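Local atomic coordinates of GRAS family transcription factor containing protein, expressed (Oryza sativa Japonica Group, PDB entry 5HYZ), a protein that binds DNA in vitro through its GRAS domain, the part described here, and probably acts as a transcription factor in plant development and resistance to abiotic stress. Residues 43-47 and 258-263; 141-147 and 177-183; 206-212 and 237-242. One frame throughout, in Å; residues are numbered along the deposited sequence.

Interaction 1. Residues 43-47 and 258-263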
loop_
_atom_site.group_PDB
_atom_site.type_symbol
_atom_site.label_atom_id
_atom_site.label_comp_id
_atom_site.label_asym_id
_atom_site.label_seq_id
_atom_site.Cartn_x
_atom_site.Cartn_y
_atom_site.Cartn_z
ATOM N N LEU A 43 -3.174 -24.562 -11.614
ATOM C CA LEU A 43 -2.115 -24.452 -12.608
ATOM C C LEU A 43 -2.213 -25.582 -13.658
ATOM O O LEU A 43 -2.189 -25.349 -14.867
ATOM C CB LEU A 43 -0.746 -24.456 -11.885
ATOM C CG LEU A 43 0.474 -24.289 -12.790
ATOM C CD1 LEU A 43 0.622 -22.837 -13.192
ATOM C CD2 LEU A 43 1.711 -24.735 -12.059
ATOM N N ALA A 44 -2.325 -26.810 -13.185
ATOM C CA ALA A 44 -2.488 -27.934 -14.104
ATOM C C ALA A 44 -3.755 -27.805 -14.943
ATOM O O ALA A 44 -3.767 -28.179 -16.110
ATOM C CB ALA A 44 -2.510 -29.253 -13.324
ATOM N N PHE A 45 -4.816 -27.262 -14.359
ATOM C CA PHE A 45 -6.018 -27.045 -15.158
ATOM C C PHE A 45 -5.753 -26.197 -16.405
ATOM O O PHE A 45 -6.101 -26.596 -17.538
ATOM C CB PHE A 45 -7.120 -26.413 -14.279
ATOM C CG PHE A 45 -8.367 -26.040 -15.049
ATOM C CD1 PHE A 45 -9.406 -26.954 -15.181
ATOM C CD2 PHE A 45 -8.493 -24.800 -15.638
ATOM C CE1 PHE A 45 -10.556 -26.630 -15.903
ATOM C CE2 PHE A 45 -9.651 -24.446 -16.372
ATOM C CZ PHE A 45 -10.692 -25.381 -16.499
ATOM N N TYR A 46 -5.114 -25.029 -16.221
ATOM C CA TYR A 46 -4.927 -24.165 -17.383
ATOM C C TYR A 46 -3.872 -24.719 -18.335
ATOM O O TYR A 46 -4.002 -24.599 -19.557
ATOM C CB TYR A 46 -4.558 -22.749 -16.935
ATOM C CG TYR A 46 -5.722 -22.159 -16.172
ATOM C CD1 TYR A 46 -6.871 -21.734 -16.854
ATOM C CD2 TYR A 46 -5.696 -22.056 -14.782
ATOM C CE1 TYR A 46 -7.958 -21.208 -16.168
ATOM C CE2 TYR A 46 -6.778 -21.540 -14.099
ATOM C CZ TYR A 46 -7.906 -21.138 -14.802
ATOM O OH TYR A 46 -8.974 -20.638 -14.097
ATOM N N PHE A 47 -2.818 -25.327 -17.782
ATOM C CA PHE A 47 -1.808 -25.923 -18.680
ATOM C C PHE A 47 -2.306 -27.141 -19.446
ATOM O O PHE A 47 -1.964 -27.326 -20.590
ATOM C CB PHE A 47 -0.556 -26.289 -17.882
ATOM C CG PHE A 47 0.427 -25.167 -17.810
ATOM C CD1 PHE A 47 0.225 -24.099 -16.928
ATOM C CD2 PHE A 47 1.539 -25.160 -18.626
ATOM C CE1 PHE A 47 1.157 -23.049 -16.855
ATOM C CE2 PHE A 47 2.445 -24.090 -18.599
ATOM C CZ PHE A 47 2.252 -23.038 -17.689
ATOM N N ALA A 258 7.509 -21.906 -18.428
ATOM C CA ALA A 258 6.201 -21.323 -18.141
ATOM C C ALA A 258 5.583 -21.979 -16.921
ATOM O O ALA A 258 5.038 -21.299 -16.062
ATOM C CB ALA A 258 5.251 -21.428 -19.403
ATOM N N LEU A 259 5.666 -23.303 -16.832
ATOM C CA LEU A 259 5.043 -23.994 -15.697
ATOM C C LEU A 259 5.661 -23.570 -14.376
ATOM O O LEU A 259 4.973 -23.310 -13.407
ATOM C CB LEU A 259 5.141 -25.516 -15.853
ATOM C CG LEU A 259 4.275 -26.282 -14.851
ATOM C CD1 LEU A 259 2.781 -26.080 -15.164
ATOM C CD2 LEU A 259 4.666 -27.744 -14.914
ATOM N N SER A 260 6.984 -23.444 -14.353
ATOM C CA SER A 260 7.642 -23.015 -13.117
ATOM C C SER A 260 7.303 -21.549 -12.725
ATOM O O SER A 260 6.976 -21.213 -11.563
ATOM C CB SER A 260 9.156 -23.176 -13.285
ATOM O OG SER A 260 9.787 -22.470 -12.240
ATOM N N TYR A 261 7.361 -20.679 -13.728
ATOM C CA TYR A 261 6.988 -19.272 -13.546
ATOM C C TYR A 261 5.538 -19.089 -13.026
ATOM O O TYR A 261 5.252 -18.421 -11.995
ATOM C CB TYR A 261 7.201 -18.565 -14.879
ATOM C CG TYR A 261 6.716 -17.143 -14.940
ATOM C CD1 TYR A 261 7.397 -16.082 -14.301
ATOM C CD2 TYR A 261 5.603 -16.849 -15.659
ATOM C CE1 TYR A 261 6.880 -14.782 -14.387
ATOM C CE2 TYR A 261 5.127 -15.565 -15.761
ATOM C CZ TYR A 261 5.757 -14.557 -15.126
ATOM O OH TYR A 261 5.141 -13.336 -15.325
ATOM N N TYR A 262 4.589 -19.699 -13.735
ATOM C CA TYR A 262 3.197 -19.554 -13.320
ATOM C C TYR A 262 2.919 -20.282 -11.996
ATOM O O TYR A 262 2.039 -19.876 -11.248
ATOM C CB TYR A 262 2.257 -20.022 -14.464
ATOM C CG TYR A 262 2.110 -18.901 -15.476
ATOM C CD1 TYR A 262 1.373 -17.758 -15.166
ATOM C CD2 TYR A 262 2.789 -18.942 -16.704
ATOM C CE1 TYR A 262 1.308 -16.700 -16.052
ATOM C CE2 TYR A 262 2.698 -17.924 -17.590
ATOM C CZ TYR A 262 1.955 -16.784 -17.243
ATOM O OH TYR A 262 1.890 -15.721 -18.098
ATOM N N ARG A 263 3.669 -21.334 -11.682
ATOM C CA ARG A 263 3.499 -21.959 -10.358
ATOM C C ARG A 263 3.757 -20.933 -9.253
ATOM O O ARG A 263 2.953 -20.782 -8.328
ATOM C CB ARG A 263 4.445 -23.155 -10.172
ATOM C CG ARG A 263 4.127 -23.936 -8.886
ATOM C CD ARG A 263 5.209 -24.914 -8.459
ATOM N NE ARG A 263 6.421 -24.234 -8.006
ATOM C CZ ARG A 263 7.525 -24.854 -7.582
ATOM N NH1 ARG A 263 7.590 -26.192 -7.532
ATOM N NH2 ARG A 263 8.574 -24.127 -7.203
#

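Interaction 2. Residues 141-147 and 177-183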
loop_
_atom_site.group_PDB
_atom_site.type_symbol
_atom_site.label_atom_id
_atom_site.label_comp_id
_atom_site.label_asym_id
_atom_site.label_seq_id
_atom_site.Cartn_x
_atom_site.Cartn_y
_atom_site.Cartn_z
ATOM N N ARG A 141 9.407 22.348 -14.596
ATOM C CA ARG A 141 8.376 21.836 -15.486
ATOM C C ARG A 141 8.525 20.320 -15.618
ATOM O O ARG A 141 9.651 19.811 -15.769
ATOM C CB ARG A 141 8.507 22.463 -16.905
ATOM C CG ARG A 141 7.356 22.010 -17.868
ATOM C CD ARG A 141 7.568 22.548 -19.312
ATOM N NE ARG A 141 8.789 22.040 -19.936
ATOM C CZ ARG A 141 9.123 22.245 -21.208
ATOM N NH1 ARG A 141 8.321 22.993 -21.957
ATOM N NH2 ARG A 141 10.255 21.730 -21.711
ATOM N N ILE A 142 7.389 19.632 -15.587
ATOM C CA ILE A 142 7.353 18.202 -15.865
ATOM C C ILE A 142 6.314 17.950 -16.966
ATOM O O ILE A 142 5.133 18.361 -16.822
ATOM C CB ILE A 142 7.010 17.405 -14.577
ATOM C CG1 ILE A 142 8.153 17.641 -13.580
ATOM C CG2 ILE A 142 6.842 15.925 -14.917
ATOM C CD1 ILE A 142 7.714 17.580 -12.115
ATOM N N ARG A 143 6.753 17.288 -18.054
ATOM C CA ARG A 143 5.834 16.875 -19.104
ATOM C C ARG A 143 5.792 15.366 -19.182
ATOM O O ARG A 143 6.811 14.708 -18.950
ATOM C CB ARG A 143 6.311 17.435 -20.462
ATOM C CG ARG A 143 6.209 18.929 -20.500
ATOM C CD ARG A 143 6.161 19.362 -21.990
ATOM N NE ARG A 143 7.407 19.087 -22.672
ATOM C CZ ARG A 143 7.534 18.700 -23.947
ATOM N NH1 ARG A 143 6.492 18.458 -24.729
ATOM N NH2 ARG A 143 8.741 18.529 -24.440
ATOM N N ILE A 144 4.630 14.800 -19.435
ATOM C CA ILE A 144 4.498 13.365 -19.646
ATOM C C ILE A 144 3.821 13.105 -20.995
ATOM O O ILE A 144 2.808 13.727 -21.332
ATOM C CB ILE A 144 3.678 12.707 -18.498
ATOM C CG1 ILE A 144 4.382 13.017 -17.172
ATOM C CG2 ILE A 144 3.583 11.182 -18.729
ATOM C CD1 ILE A 144 3.862 12.169 -16.020
ATOM N N THR A 145 4.437 12.241 -21.793
ATOM C CA THR A 145 3.818 11.787 -23.043
ATOM C C THR A 145 3.469 10.321 -22.882
ATOM O O THR A 145 4.356 9.508 -22.615
ATOM C CB THR A 145 4.797 11.991 -24.242
ATOM O OG1 THR A 145 5.081 13.391 -24.371
ATOM C CG2 THR A 145 4.120 11.444 -25.512
ATOM N N GLY A 146 2.194 9.970 -22.983
ATOM C CA GLY A 146 1.826 8.601 -22.690
ATOM C C GLY A 146 1.280 7.823 -23.873
ATOM O O GLY A 146 0.365 8.293 -24.554
ATOM N N VAL A 147 1.839 6.639 -24.113
ATOM C CA VAL A 147 1.323 5.677 -25.092
ATOM C C VAL A 147 0.519 4.655 -24.302
ATOM O O VAL A 147 1.059 3.995 -23.365
ATOM C CB VAL A 147 2.461 4.991 -25.847
ATOM C CG1 VAL A 147 1.930 3.900 -26.741
ATOM C CG2 VAL A 147 3.329 6.009 -26.624
ATOM N N ASP A 177 4.591 23.203 -12.673
ATOM C CA ASP A 177 4.062 23.320 -14.058
ATOM C C ASP A 177 4.081 21.931 -14.674
ATOM O O ASP A 177 5.121 21.255 -14.614
ATOM C CB ASP A 177 4.908 24.307 -14.871
ATOM C CG ASP A 177 4.340 24.609 -16.293
ATOM O OD1 ASP A 177 3.122 24.440 -16.547
ATOM O OD2 ASP A 177 5.145 25.072 -17.151
ATOM N N PHE A 178 2.947 21.502 -15.220
ATOM C CA PHE A 178 2.813 20.102 -15.632
ATOM C C PHE A 178 1.996 19.980 -16.920
ATOM O O PHE A 178 1.003 20.666 -17.088
ATOM C CB PHE A 178 2.137 19.300 -14.501
ATOM C CG PHE A 178 1.824 17.879 -14.865
ATOM C CD1 PHE A 178 2.828 16.898 -14.801
ATOM C CD2 PHE A 178 0.541 17.532 -15.245
ATOM C CE1 PHE A 178 2.549 15.564 -15.145
ATOM C CE2 PHE A 178 0.229 16.211 -15.618
ATOM C CZ PHE A 178 1.236 15.209 -15.555
ATOM N N GLU A 179 2.348 19.028 -17.781
ATOM C CA GLU A 179 1.521 18.708 -18.947
ATOM C C GLU A 179 1.505 17.203 -19.149
ATOM O O GLU A 179 2.521 16.555 -18.899
ATOM C CB GLU A 179 2.095 19.335 -20.226
ATOM C CG GLU A 179 2.396 20.815 -20.038
ATOM C CD GLU A 179 2.910 21.491 -21.306
ATOM O OE1 GLU A 179 3.358 20.794 -22.259
ATOM O OE2 GLU A 179 2.866 22.736 -21.332
ATOM N N PHE A 180 0.394 16.686 -19.636
ATOM C CA PHE A 180 0.254 15.268 -20.040
ATOM C C PHE A 180 -0.418 15.261 -21.407
ATOM O O PHE A 180 -1.459 15.940 -21.583
ATOM C CB PHE A 180 -0.630 14.506 -19.045
ATOM C CG PHE A 180 -0.876 13.037 -19.414
ATOM C CD1 PHE A 180 -1.884 12.661 -20.327
ATOM C CD2 PHE A 180 -0.094 12.033 -18.833
ATOM C CE1 PHE A 180 -2.087 11.352 -20.689
ATOM C CE2 PHE A 180 -0.305 10.695 -19.149
ATOM C CZ PHE A 180 -1.304 10.343 -20.099
ATOM N N VAL A 181 0.148 14.500 -22.344
ATOM C CA VAL A 181 -0.550 14.269 -23.614
ATOM C C VAL A 181 -0.450 12.805 -23.993
ATOM O O VAL A 181 0.545 12.150 -23.622
ATOM C CB VAL A 181 0.087 15.207 -24.721
ATOM C CG1 VAL A 181 1.477 14.758 -25.111
ATOM C CG2 VAL A 181 -0.714 15.153 -25.933
ATOM N N PRO A 182 -1.444 12.261 -24.692
ATOM C CA PRO A 182 -1.386 10.884 -25.211
ATOM C C PRO A 182 -0.902 10.787 -26.636
ATOM O O PRO A 182 -0.973 11.779 -27.361
ATOM C CB PRO A 182 -2.840 10.458 -25.177
ATOM C CG PRO A 182 -3.558 11.735 -25.630
ATOM C CD PRO A 182 -2.793 12.861 -24.933
ATOM N N LEU A 183 -0.425 9.611 -27.031
ATOM C CA LEU A 183 -0.179 9.295 -28.453
ATOM C C LEU A 183 -1.003 8.068 -28.754
ATOM O O LEU A 183 -0.738 6.988 -28.217
ATOM C CB LEU A 183 1.342 9.061 -28.728
ATOM C CG LEU A 183 2.246 10.273 -28.520
ATOM C CD1 LEU A 183 3.678 9.854 -28.753
ATOM C CD2 LEU A 183 1.890 11.420 -29.557
#

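Interaction 3. Residues 206-212 and 237-242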
loop_
_atom_site.group_PDB
_atom_site.type_symbol
_atom_site.label_atom_id
_atom_site.label_comp_id
_atom_site.label_asym_id
_atom_site.label_seq_id
_atom_site.Cartn_x
_atom_site.Cartn_y
_atom_site.Cartn_z
ATOM N N ASN A 206 10.136 5.085 -20.191
ATOM C CA ASN A 206 9.703 4.042 -19.271
ATOM C C ASN A 206 8.998 2.901 -20.061
ATOM O O ASN A 206 8.055 3.140 -20.829
ATOM C CB ASN A 206 8.743 4.684 -18.225
ATOM C CG ASN A 206 8.317 3.728 -17.155
ATOM O OD1 ASN A 206 9.124 3.457 -16.239
ATOM N ND2 ASN A 206 7.005 3.357 -17.126
ATOM N N PHE A 207 9.480 1.670 -19.917
ATOM C CA PHE A 207 8.814 0.507 -20.470
ATOM C C PHE A 207 8.423 -0.451 -19.335
ATOM O O PHE A 207 9.211 -1.336 -18.983
ATOM C CB PHE A 207 9.748 -0.261 -21.376
ATOM C CG PHE A 207 10.117 0.467 -22.658
ATOM C CD1 PHE A 207 9.223 0.492 -23.726
ATOM C CD2 PHE A 207 11.361 1.118 -22.782
ATOM C CE1 PHE A 207 9.578 1.110 -24.921
ATOM C CE2 PHE A 207 11.726 1.752 -23.985
ATOM C CZ PHE A 207 10.812 1.730 -25.060
HETATM N N MSE A 208 7.240 -0.315 -18.775
HETATM C CA MSE A 208 6.897 -1.210 -17.643
HETATM C C MSE A 208 5.887 -2.242 -18.137
HETATM O O MSE A 208 4.725 -1.922 -18.527
HETATM C CB MSE A 208 6.287 -0.470 -16.418
HETATM C CG MSE A 208 7.134 0.662 -15.952
HETATM SE SE MSE A 208 8.443 -0.458 -14.736
HETATM C CE MSE A 208 6.665 -1.720 -14.437
ATOM N N LEU A 209 6.324 -3.499 -18.186
ATOM C CA LEU A 209 5.479 -4.618 -18.647
ATOM C C LEU A 209 4.846 -4.295 -20.007
ATOM O O LEU A 209 3.625 -4.364 -20.175
ATOM C CB LEU A 209 4.410 -4.932 -17.609
ATOM C CG LEU A 209 4.973 -5.309 -16.226
ATOM C CD1 LEU A 209 3.839 -5.714 -15.253
ATOM C CD2 LEU A 209 6.033 -6.443 -16.378
ATOM N N GLN A 210 5.673 -3.905 -20.962
ATOM C CA GLN A 210 5.145 -3.428 -22.218
ATOM C C GLN A 210 5.921 -4.035 -23.365
ATOM O O GLN A 210 5.334 -4.472 -24.353
ATOM C CB GLN A 210 5.250 -1.901 -22.282
ATOM C CG GLN A 210 4.924 -1.318 -23.710
ATOM C CD GLN A 210 3.518 -1.564 -24.051
ATOM O OE1 GLN A 210 2.667 -1.617 -23.174
ATOM N NE2 GLN A 210 3.245 -1.774 -25.342
ATOM N N LEU A 211 7.255 -4.044 -23.254
ATOM C CA LEU A 211 8.081 -4.332 -24.401
ATOM C C LEU A 211 7.935 -5.781 -24.806
ATOM O O LEU A 211 8.106 -6.118 -25.998
ATOM C CB LEU A 211 9.535 -3.991 -24.073
ATOM C CG LEU A 211 10.491 -3.454 -25.083
ATOM C CD1 LEU A 211 9.783 -2.340 -25.936
ATOM C CD2 LEU A 211 11.784 -2.988 -24.354
ATOM N N TYR A 212 7.550 -6.650 -23.851
ATOM C CA TYR A 212 7.459 -8.067 -24.249
ATOM C C TYR A 212 6.386 -8.258 -25.347
ATOM O O TYR A 212 6.434 -9.210 -26.132
ATOM C CB TYR A 212 7.125 -8.948 -23.074
ATOM C CG TYR A 212 5.686 -8.822 -22.562
ATOM C CD1 TYR A 212 5.321 -7.809 -21.662
ATOM C CD2 TYR A 212 4.703 -9.752 -22.957
ATOM C CE1 TYR A 212 3.994 -7.723 -21.186
ATOM C CE2 TYR A 212 3.402 -9.673 -22.476
ATOM C CZ TYR A 212 3.046 -8.656 -21.609
ATOM O OH TYR A 212 1.743 -8.594 -21.133
ATOM N N VAL A 237 16.485 4.964 -19.380
ATOM C CA VAL A 237 15.397 4.155 -19.864
ATOM C C VAL A 237 15.169 3.080 -18.837
ATOM O O VAL A 237 16.117 2.339 -18.463
ATOM C CB VAL A 237 15.750 3.478 -21.214
ATOM C CG1 VAL A 237 14.575 2.551 -21.657
ATOM C CG2 VAL A 237 16.044 4.538 -22.308
ATOM N N THR A 238 13.951 2.990 -18.327
ATOM C CA THR A 238 13.664 1.978 -17.340
ATOM C C THR A 238 12.874 0.858 -17.954
ATOM O O THR A 238 11.991 1.078 -18.796
ATOM C CB THR A 238 12.885 2.565 -16.129
ATOM O OG1 THR A 238 11.855 3.428 -16.623
ATOM C CG2 THR A 238 13.825 3.452 -15.332
ATOM N N LEU A 239 13.234 -0.362 -17.554
ATOM C CA LEU A 239 12.650 -1.549 -18.129
ATOM C C LEU A 239 12.103 -2.419 -17.018
ATOM O O LEU A 239 12.860 -2.783 -16.075
ATOM C CB LEU A 239 13.697 -2.346 -18.933
ATOM C CG LEU A 239 13.220 -3.659 -19.570
ATOM C CD1 LEU A 239 12.205 -3.354 -20.668
ATOM C CD2 LEU A 239 14.471 -4.350 -20.223
ATOM N N GLY A 240 10.834 -2.783 -17.085
ATOM C CA GLY A 240 10.324 -3.738 -16.113
ATOM C C GLY A 240 9.691 -4.890 -16.863
ATOM O O GLY A 240 8.806 -4.670 -17.683
ATOM N N GLU A 241 10.084 -6.136 -16.587
ATOM C CA GLU A 241 9.679 -7.229 -17.457
ATOM C C GLU A 241 9.434 -8.489 -16.631
ATOM O O GLU A 241 9.986 -8.648 -15.553
ATOM C CB GLU A 241 10.739 -7.484 -18.534
ATOM C CG GLU A 241 10.524 -6.714 -19.871
ATOM C CD GLU A 241 9.149 -7.013 -20.482
ATOM O OE1 GLU A 241 8.653 -8.127 -20.242
ATOM O OE2 GLU A 241 8.542 -6.143 -21.140
ATOM N N TYR A 242 8.587 -9.360 -17.147
ATOM C CA TYR A 242 8.381 -10.696 -16.550
ATOM C C TYR A 242 9.631 -11.549 -16.732
ATOM O O TYR A 242 10.208 -11.602 -17.829
ATOM C CB TYR A 242 7.186 -11.378 -17.217
ATOM C CG TYR A 242 5.885 -10.590 -17.082
ATOM C CD1 TYR A 242 5.263 -10.461 -15.853
ATOM C CD2 TYR A 242 5.296 -9.984 -18.195
ATOM C CE1 TYR A 242 4.046 -9.755 -15.706
ATOM C CE2 TYR A 242 4.083 -9.276 -18.076
ATOM C CZ TYR A 242 3.462 -9.183 -16.829
ATOM O OH TYR A 242 2.282 -8.490 -16.719
HETATM O O HOH W 1 8.529 -3.584 -20.713
HETATM O O HOH W 2 1.203 -6.997 -18.981
#

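Interaction 1. Residues 43-47 and 258-263
Apolar packing dominates this helix-to-helix contact; its 285 Å² of buried surface, both sides summed, comes from Leu43 and Phe47, one turn apart, against two adjacent pairs, Ala258/Leu259 and Tyr262/Arg263. Leu43 and Phe47 direct their CA-CB bonds toward residues 258-263. Leu43 divides its two methyls: CD2 lies 3.5 Å from CD1 of Leu259 and 3.7 Å from CB of Arg263, whereas CD1 meets CB of Tyr262 at 3.5 Å. Arg263 contributes only the base of its side chain, its guanidinium end leading away from the contact.

The aromatic part centres on Phe47. CD1 of Leu259 stands 3.6 Å from the centroid of the Phe47 ring and 8° off its normal, a CH-pi contact almost directly over one face. At the ring edge, CE1 of Phe47 approaches CB of Tyr262 at 4.0 Å. CZ of Phe47 also lies 3.8 Å from CB of Ala258.

The short helical segments run 140° apart in direction, with axes 10.9 Å apart at closest approach. That spacing suits two helices whose large side chains fill the gap between them. The contact belongs to the helical part of the GRAS domain and joins helix 39-57, from the predicted leucine repeat I, to helix 251-272, from the predicted PFYRE region; the segments are 211 residues apart at their closest ends.

Further apolar surfaces enclose the pair. Helix 3-16 brings Leu5 to Leu43, Leu8 to Phe47 and Leu9 to Leu259, while Ile292 of helix 278-296 touches both Phe47 and Tyr262. Phe255, one turn before Leu259, meets Phe47 edge-to-face.

Interaction 2. Residues 141-147 and 177-183
Ile142, Ile144, Phe178 and Phe180 form the apolar centre, all on one face of two parallel strands. CG1 of Ile144 packs 3.7 Å from CE1 of Phe178, and its CG2 lies 3.8 Å from CD2 of Phe180, so Ile144 bridges the two aromatic rings. CG2 of Ile142 adds a looser contact, 4.1 Å from CD1 of Phe178. Gly146 continues this face without a side chain: an ideal CB there would come within 3.1 Å of CZ of Phe180, a tight fit.

The backbones run at 9° with axes 4.7 Å apart. Every second residue of 141-147 (Ile142, Ile144, Gly146) both donates and accepts, the parallel pattern: Ile142 N to Asp177 O (3.0 Å), Glu179 N to Ile142 O (3.0 Å), Ile144 N to Glu179 O (2.8 Å), Val181 N to Ile144 O (2.9 Å), Gly146 N to Val181 O (2.8 Å) and Leu183 N to Gly146 O (2.9 Å).

The other face carries Arg141, Arg143, Thr145, Glu179 and Val181. Arg143 NE and Glu179 OE1 are 4.4 Å apart, beyond a salt bridge; Arg143 instead pairs with Glu201 and bonds to Leu196 O, Arg141 forms salt bridges with Glu198 and Glu201, and Thr145 OG1 bonds to His112 of the predicted VHIID motif.

The strands close a beta-alpha-beta unit of the Rossmann-like GRAS core, with helix 157-174 as the crossover. That helix and helix 122-132 pack on the Ile-Phe face, and strand 110-118 pairs with the far edge of 141-148.

Interaction 3. Residues 206-212 and 237-242
Three backbone hydrogen bonds join the two parallel segments, the last from Leu209, just past its strand: Phe207 N to Thr238 O (2.8 Å), Gly240 N to Phe207 O (2.9 Å) and Leu209 N to Gly240 O (2.8 Å). Beside them, Thr238 OG1 donates to Asn206 OD1 at 2.8 Å. Beyond the end of strand 202-208 the chain turns, with Leu209 at phi/psi 51/52°, and the Glu241 carboxylate receives the turn: Tyr212 N donates to Glu241 OE2 (2.9 Å). Water 1 accepts from Leu211 N at 2.9 Å and lies 2.6 Å from Glu241 OE2. Farther out, water 2 links Tyr212 OH (2.7 Å) and Tyr242 OH (2.9 Å).

The segment axes lie 4.7 Å apart at 7°. With helix 220-231 as the connection, the strands form a beta-alpha-beta unit in the Rossmann-like core of the GRAS domain. The turn carries Leu211 and Tyr212, the first two residues of a predicted LXXLL motif. Asn206 also bonds to Asp115 of the predicted VHIID motif on the adjoining strand.

Packing differs between the faces. On one, CB of Phe207 is 4.0 Å from CD1 of Leu239, which also meets CD2 of Leu211 at 3.7 Å; Val225 of helix 220-231 touches Phe207 and Leu211. On the other, an ideal CB on Gly240 would clash with SE of selenomethionine Met208 at 2.8 Å. The edge of Tyr242, last in its strand, points to the face of Tyr212 in the turn, a T-shaped pair with centroids 5.2 Å apart and planes at 76°, while Leu209 CD2 sits 3.7 Å from the Tyr242 ring centroid, a CH-pi contact.

Overall arrangement
Interactions 2 and 3 belong to the same mixed sheet. Their centres are 19 Å apart and their nearest atoms about 6 Å apart, with strand 110-118 between them: it pairs with 141-148 on one side and 202-208 on the other. Both are parallel beta-alpha-beta pairings, in series along the chain and nested inside the long loop closed by interaction 1. Interaction 1 lies in the helical part, its centre 39 Å from that of interaction 2, on the opposite side of the chain's centre. Interaction 3 connects to it: strand 236-242 leads into helix 251-272, and Tyr261 OH packs 2.9 Å from Tyr242 CD1.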